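Local coordinates for tryptophan--tRNA ligase (Pyrococcus horikoshii, PDB 3JXE), which catalyses the ATP-dependent attachment of L-tryptophan to its cognate tRNA, releasing AMP and diphosphate, at residues L138-G144 / R353-E358; P245-S249 / P259-I263. All blocks are in the same frame, centred on the assembly; numbering follows the deposited sequence.

In the fold
This synthetase shows how a long-range helix contact and a short-range loop contact can lie near one active site. Contact 2 is nested inside the long loop of chain closed by contact 1; their centres lie 24 Å apart and their nearest atoms about 9 Å apart, so they do not touch. Helix 332-367 connects them: it carries 353-358 of contact 1, while Ile343 and Leu347 receive Ile263 of contact 2. The 'HIGH' region is a second bridge, since Asp139 touches Met86 and Ile263 shares backbone hydrogen bonding with Ile88. Contact 2 brackets the 'KMSKS' region. The side chain of Ser246 is about 8 Å from the bound tryptophanyl-5'AMP and that of Asp139 about 11 Å.

Contact 1: residues L138-G144 / R353-E358; sequences LDIIAVG and RRKKAE
Helix-on-helix packing with a built-in salt bridge is exemplified where the end of helix 126-141, part of the crossover between strands 108-112 and 150-154 of the Rossmann fold, meets helix 332-367. The register is reversed but the segments cross steeply, with CA-CA distances of 5.5 Å for Leu138-Ala357 and 4.8 Å for Ala142-Arg354. A type I turn spans Ile141 to Gly144, whose 95° phi breaks the helix; a CB there would clash, 2.8 Å from Arg353 NH2.

Small residues allow close van der Waals packing: Ala357 CB sits 3.5 Å from Leu138 O, Ala142 CB 3.8 Å from Arg354 N, and the apolar pair Ile141 CG2-Ala357 CB closes to 3.7 Å. Leu138 (m, t) brings CD2 to 3.8 Å from Glu358 CA and CB over one Arg354 guanidinium face.

Arg354, chi1 to chi3 all t, forms a salt bridge from NE to Asp139 OD2 (3.0 Å), its hydrogen bonds weak, and also pairs with Asp135. Ala142 O and Val143 O lie over one face of the Arg353 guanidinium, NE 3.4 Å from Ala142 O but not hydrogen-bonded. This chemistry implies a close helix crossing at Ala142 and Ala357 whose buried carboxylate is shared between Arg354 and His350.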
loop_
_atom_site.group_PDB
_atom_site.type_symbol
_atom_site.label_atom_id
_atom_site.label_comp_id
_atom_site.label_asym_id
_atom_site.label_seq_id
_atom_site.Cartn_x
_atom_site.Cartn_y
_atom_site.Cartn_z
ATOM N N LEU B 138 -13.104 10.951 -17.624
ATOM C CA LEU B 138 -13.784 11.506 -18.796
ATOM C C LEU B 138 -13.415 12.971 -19.018
ATOM O O LEU B 138 -13.114 13.370 -20.142
ATOM C CB LEU B 138 -15.308 11.352 -18.679
ATOM C CG LEU B 138 -15.913 9.960 -18.449
ATOM C CD1 LEU B 138 -17.411 10.057 -18.199
ATOM C CD2 LEU B 138 -15.624 9.005 -19.599
ATOM N N ASP B 139 -13.426 13.756 -17.941
ATOM C CA ASP B 139 -13.021 15.160 -17.991
ATOM C C ASP B 139 -11.556 15.323 -18.375
ATOM O O ASP B 139 -11.204 16.225 -19.139
ATOM C CB ASP B 139 -13.267 15.834 -16.644
ATOM C CG ASP B 139 -14.736 16.021 -16.349
ATOM O OD1 ASP B 139 -15.258 15.289 -15.481
ATOM O OD2 ASP B 139 -15.367 16.891 -16.992
ATOM N N ILE B 140 -10.710 14.447 -17.837
ATOM C CA ILE B 140 -9.270 14.493 -18.086
ATOM C C ILE B 140 -8.941 14.090 -19.527
ATOM O O ILE B 140 -8.120 14.734 -20.180
ATOM C CB ILE B 140 -8.487 13.640 -17.051
ATOM C CG1 ILE B 140 -8.619 14.259 -15.655
ATOM C CG2 ILE B 140 -7.010 13.522 -17.434
ATOM C CD1 ILE B 140 -8.343 13.298 -14.518
ATOM N N ILE B 141 -9.601 13.043 -20.022
ATOM C CA ILE B 141 -9.442 12.615 -21.415
ATOM C C ILE B 141 -9.965 13.682 -22.383
ATOM O O ILE B 141 -9.421 13.853 -23.478
ATOM C CB ILE B 141 -10.113 11.242 -21.687
ATOM C CG1 ILE B 141 -9.424 10.141 -20.874
ATOM C CG2 ILE B 141 -10.070 10.893 -23.179
ATOM C CD1 ILE B 141 -10.052 8.775 -21.018
ATOM N N ALA B 142 -10.999 14.409 -21.959
ATOM C CA ALA B 142 -11.596 15.484 -22.761
ATOM C C ALA B 142 -10.633 16.632 -23.081
ATOM O O ALA B 142 -10.868 17.402 -24.013
ATOM C CB ALA B 142 -12.849 16.016 -22.087
ATOM N N VAL B 143 -9.555 16.745 -22.306
ATOM C CA VAL B 143 -8.533 17.763 -22.549
ATOM C C VAL B 143 -7.751 17.433 -23.823
ATOM O O VAL B 143 -7.375 18.332 -24.579
ATOM C CB VAL B 143 -7.574 17.919 -21.344
ATOM C CG1 VAL B 143 -6.642 19.109 -21.539
ATOM C CG2 VAL B 143 -8.362 18.089 -20.056
ATOM N N GLY B 144 -7.526 16.141 -24.057
ATOM C CA GLY B 144 -6.854 15.672 -25.265
ATOM C C GLY B 144 -5.365 15.451 -25.087
ATOM O O GLY B 144 -4.570 16.378 -25.249
ATOM N N ARG B 353 -16.539 17.145 -25.939
ATOM C CA ARG B 353 -15.364 16.269 -25.963
ATOM C C ARG B 353 -15.419 15.216 -24.859
ATOM O O ARG B 353 -14.799 14.157 -24.963
ATOM C CB ARG B 353 -14.079 17.093 -25.836
ATOM C CG ARG B 353 -13.905 18.153 -26.919
ATOM C CD ARG B 353 -12.572 18.873 -26.813
ATOM N NE ARG B 353 -11.461 18.030 -27.252
ATOM C CZ ARG B 353 -10.225 18.468 -27.487
ATOM N NH1 ARG B 353 -9.924 19.754 -27.332
ATOM N NH2 ARG B 353 -9.287 17.616 -27.883
ATOM N N ARG B 354 -16.174 15.526 -23.807
ATOM C CA ARG B 354 -16.369 14.634 -22.671
ATOM C C ARG B 354 -17.166 13.390 -23.064
ATOM O O ARG B 354 -16.924 12.303 -22.538
ATOM C CB ARG B 354 -17.090 15.388 -21.554
ATOM C CG ARG B 354 -16.921 14.803 -20.174
ATOM C CD ARG B 354 -17.734 15.588 -19.160
ATOM N NE ARG B 354 -17.591 15.040 -17.815
ATOM C CZ ARG B 354 -18.301 14.024 -17.336
ATOM N NH1 ARG B 354 -18.090 13.600 -16.102
ATOM N NH2 ARG B 354 -19.219 13.427 -18.088
ATOM N N LYS B 355 -18.113 13.558 -23.984
ATOM C CA LYS B 355 -18.923 12.442 -24.472
ATOM C C LYS B 355 -18.122 11.538 -25.412
ATOM O O LYS B 355 -18.291 10.316 -25.399
ATOM C CB LYS B 355 -20.193 12.948 -25.162
ATOM C CG LYS B 355 -21.265 11.879 -25.328
ATOM C CD LYS B 355 -22.467 12.397 -26.099
ATOM C CE LYS B 355 -23.498 11.296 -26.293
ATOM N NZ LYS B 355 -24.686 11.780 -27.048
ATOM N N LYS B 356 -17.256 12.148 -26.220
ATOM C CA LYS B 356 -16.356 11.414 -27.114
ATOM C C LYS B 356 -15.263 10.682 -26.333
ATOM O O LYS B 356 -14.705 9.689 -26.810
ATOM C CB LYS B 356 -15.715 12.363 -28.131
ATOM C CG LYS B 356 -16.647 12.823 -29.241
ATOM C CD LYS B 356 -15.893 13.620 -30.296
ATOM C CE LYS B 356 -16.778 13.932 -31.494
ATOM N NZ LYS B 356 -16.006 14.559 -32.605
ATOM N N ALA B 357 -14.975 11.186 -25.132
ATOM C CA ALA B 357 -13.949 10.630 -24.250
ATOM C C ALA B 357 -14.314 9.251 -23.704
ATOM O O ALA B 357 -13.429 8.466 -23.358
ATOM C CB ALA B 357 -13.672 11.590 -23.105
ATOM N N GLU B 358 -15.615 8.965 -23.638
ATOM C CA GLU B 358 -16.128 7.695 -23.112
ATOM C C GLU B 358 -15.601 6.490 -23.885
ATOM O O GLU B 358 -15.488 5.392 -23.340
ATOM C CB GLU B 358 -17.658 7.685 -23.129
ATOM C CG GLU B 358 -18.307 8.815 -22.339
ATOM C CD GLU B 358 -19.825 8.768 -22.383
ATOM O OE1 GLU B 358 -20.408 7.749 -21.950
ATOM O OE2 GLU B 358 -20.437 9.757 -22.843
#

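Contact 2: residues P245-S249 / P259-I263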
loop_
_atom_site.group_PDB
_atom_site.type_symbol
_atom_site.label_atom_id
_atom_site.label_comp_id
_atom_site.label_asym_id
_atom_site.label_seq_id
_atom_site.Cartn_x
_atom_site.Cartn_y
_atom_site.Cartn_z
ATOM N N PRO B 245 -9.611 31.502 -7.701
ATOM C CA PRO B 245 -10.466 31.925 -6.591
ATOM C C PRO B 245 -11.939 31.607 -6.842
ATOM O O PRO B 245 -12.345 31.436 -7.994
ATOM C CB PRO B 245 -10.247 33.439 -6.543
ATOM C CG PRO B 245 -9.897 33.812 -7.938
ATOM C CD PRO B 245 -9.142 32.646 -8.507
ATOM N N SER B 246 -12.723 31.520 -5.770
ATOM C CA SER B 246 -14.164 31.318 -5.891
ATOM C C SER B 246 -14.844 32.625 -6.297
ATOM O O SER B 246 -14.231 33.694 -6.232
ATOM C CB SER B 246 -14.751 30.775 -4.584
ATOM O OG SER B 246 -14.752 31.756 -3.562
ATOM N N LEU B 247 -16.104 32.530 -6.720
ATOM C CA LEU B 247 -16.875 33.688 -7.178
ATOM C C LEU B 247 -16.947 34.819 -6.153
ATOM O O LEU B 247 -16.539 35.948 -6.440
ATOM C CB LEU B 247 -18.292 33.266 -7.579
ATOM C CG LEU B 247 -18.506 32.722 -8.992
ATOM C CD1 LEU B 247 -19.812 31.944 -9.070
ATOM C CD2 LEU B 247 -18.478 33.845 -10.028
ATOM N N THR B 248 -17.460 34.510 -4.965
ATOM C CA THR B 248 -17.694 35.525 -3.940
ATOM C C THR B 248 -16.412 35.913 -3.204
ATOM O O THR B 248 -16.017 37.081 -3.211
ATOM C CB THR B 248 -18.766 35.075 -2.913
ATOM O OG1 THR B 248 -18.344 33.862 -2.278
ATOM C CG2 THR B 248 -20.116 34.850 -3.596
ATOM N N SER B 249 -15.764 34.926 -2.591
ATOM C CA SER B 249 -14.621 35.164 -1.710
ATOM C C SER B 249 -13.302 35.384 -2.456
ATOM O O SER B 249 -13.112 34.896 -3.574
ATOM C CB SER B 249 -14.482 34.014 -0.705
ATOM O OG SER B 249 -13.492 34.298 0.269
ATOM N N PRO B 259 -20.261 24.553 -3.577
ATOM C CA PRO B 259 -20.617 24.360 -4.986
ATOM C C PRO B 259 -21.202 25.603 -5.662
ATOM O O PRO B 259 -21.091 25.746 -6.882
ATOM C CB PRO B 259 -21.666 23.241 -4.936
ATOM C CG PRO B 259 -22.208 23.282 -3.557
ATOM C CD PRO B 259 -21.061 23.688 -2.692
ATOM N N GLU B 260 -21.807 26.489 -4.874
ATOM C CA GLU B 260 -22.458 27.685 -5.408
ATOM C C GLU B 260 -21.455 28.733 -5.902
ATOM O O GLU B 260 -21.813 29.622 -6.677
ATOM C CB GLU B 260 -23.405 28.289 -4.368
ATOM C CG GLU B 260 -24.587 29.047 -4.975
ATOM C CD GLU B 260 -25.587 29.551 -3.937
ATOM O OE1 GLU B 260 -25.384 29.307 -2.722
ATOM O OE2 GLU B 260 -26.581 30.202 -4.344
ATOM N N THR B 261 -20.205 28.618 -5.459
ATOM C CA THR B 261 -19.141 29.537 -5.876
ATOM C C THR B 261 -18.112 28.853 -6.781
ATOM O O THR B 261 -17.056 29.418 -7.084
ATOM C CB THR B 261 -18.427 30.176 -4.661
ATOM O OG1 THR B 261 -17.935 29.149 -3.789
ATOM C CG2 THR B 261 -19.377 31.089 -3.894
ATOM N N ALA B 262 -18.435 27.637 -7.214
ATOM C CA ALA B 262 -17.554 26.856 -8.073
ATOM C C ALA B 262 -18.200 26.560 -9.423
ATOM O O ALA B 262 -19.385 26.230 -9.498
ATOM C CB ALA B 262 -17.161 25.560 -7.379
ATOM N N ILE B 263 -17.410 26.686 -10.487
ATOM C CA ILE B 263 -17.851 26.298 -11.821
ATOM C C ILE B 263 -17.338 24.896 -12.127
ATOM O O ILE B 263 -16.154 24.703 -12.417
ATOM C CB ILE B 263 -17.380 27.295 -12.920
ATOM C CG1 ILE B 263 -17.770 28.739 -12.573
ATOM C CG2 ILE B 263 -17.916 26.884 -14.291
ATOM C CD1 ILE B 263 -19.273 29.014 -12.464
#
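Thr261, with more surface buried by the contact than any other residue here, illustrates how a catalytic loop can be closed at its base. It ends the 3-10 segment 259-261 and offers its carbonyl to the facing loop segment 245-249: Leu247 N donates to Thr261 O at 3.3 Å, the one hydrogen bond between the segments, with a nearly straight angle of 164°. The CA-CB bond of Thr261 points toward 245-249, and its CG2 lies 3.4 Å from Thr248 OG1, whereas its hydroxyl OG1 is bonded to Lys258 O.

Leu247, next in buried area, reaches alongside: its CB is 4.3 Å from Thr261 CB and its CD1 3.9 Å from Glu260 O, and it also packs on Trp306 of helix 301-311. Ser246 adds a lesser contact, CA to Thr261 O at 3.7 Å.

The nine residues between the segments include the whole 'KMSKS' region, the signature loop of class I synthetases. No charged pair joins the segments; one backbone hydrogen bond and van der Waals packing do.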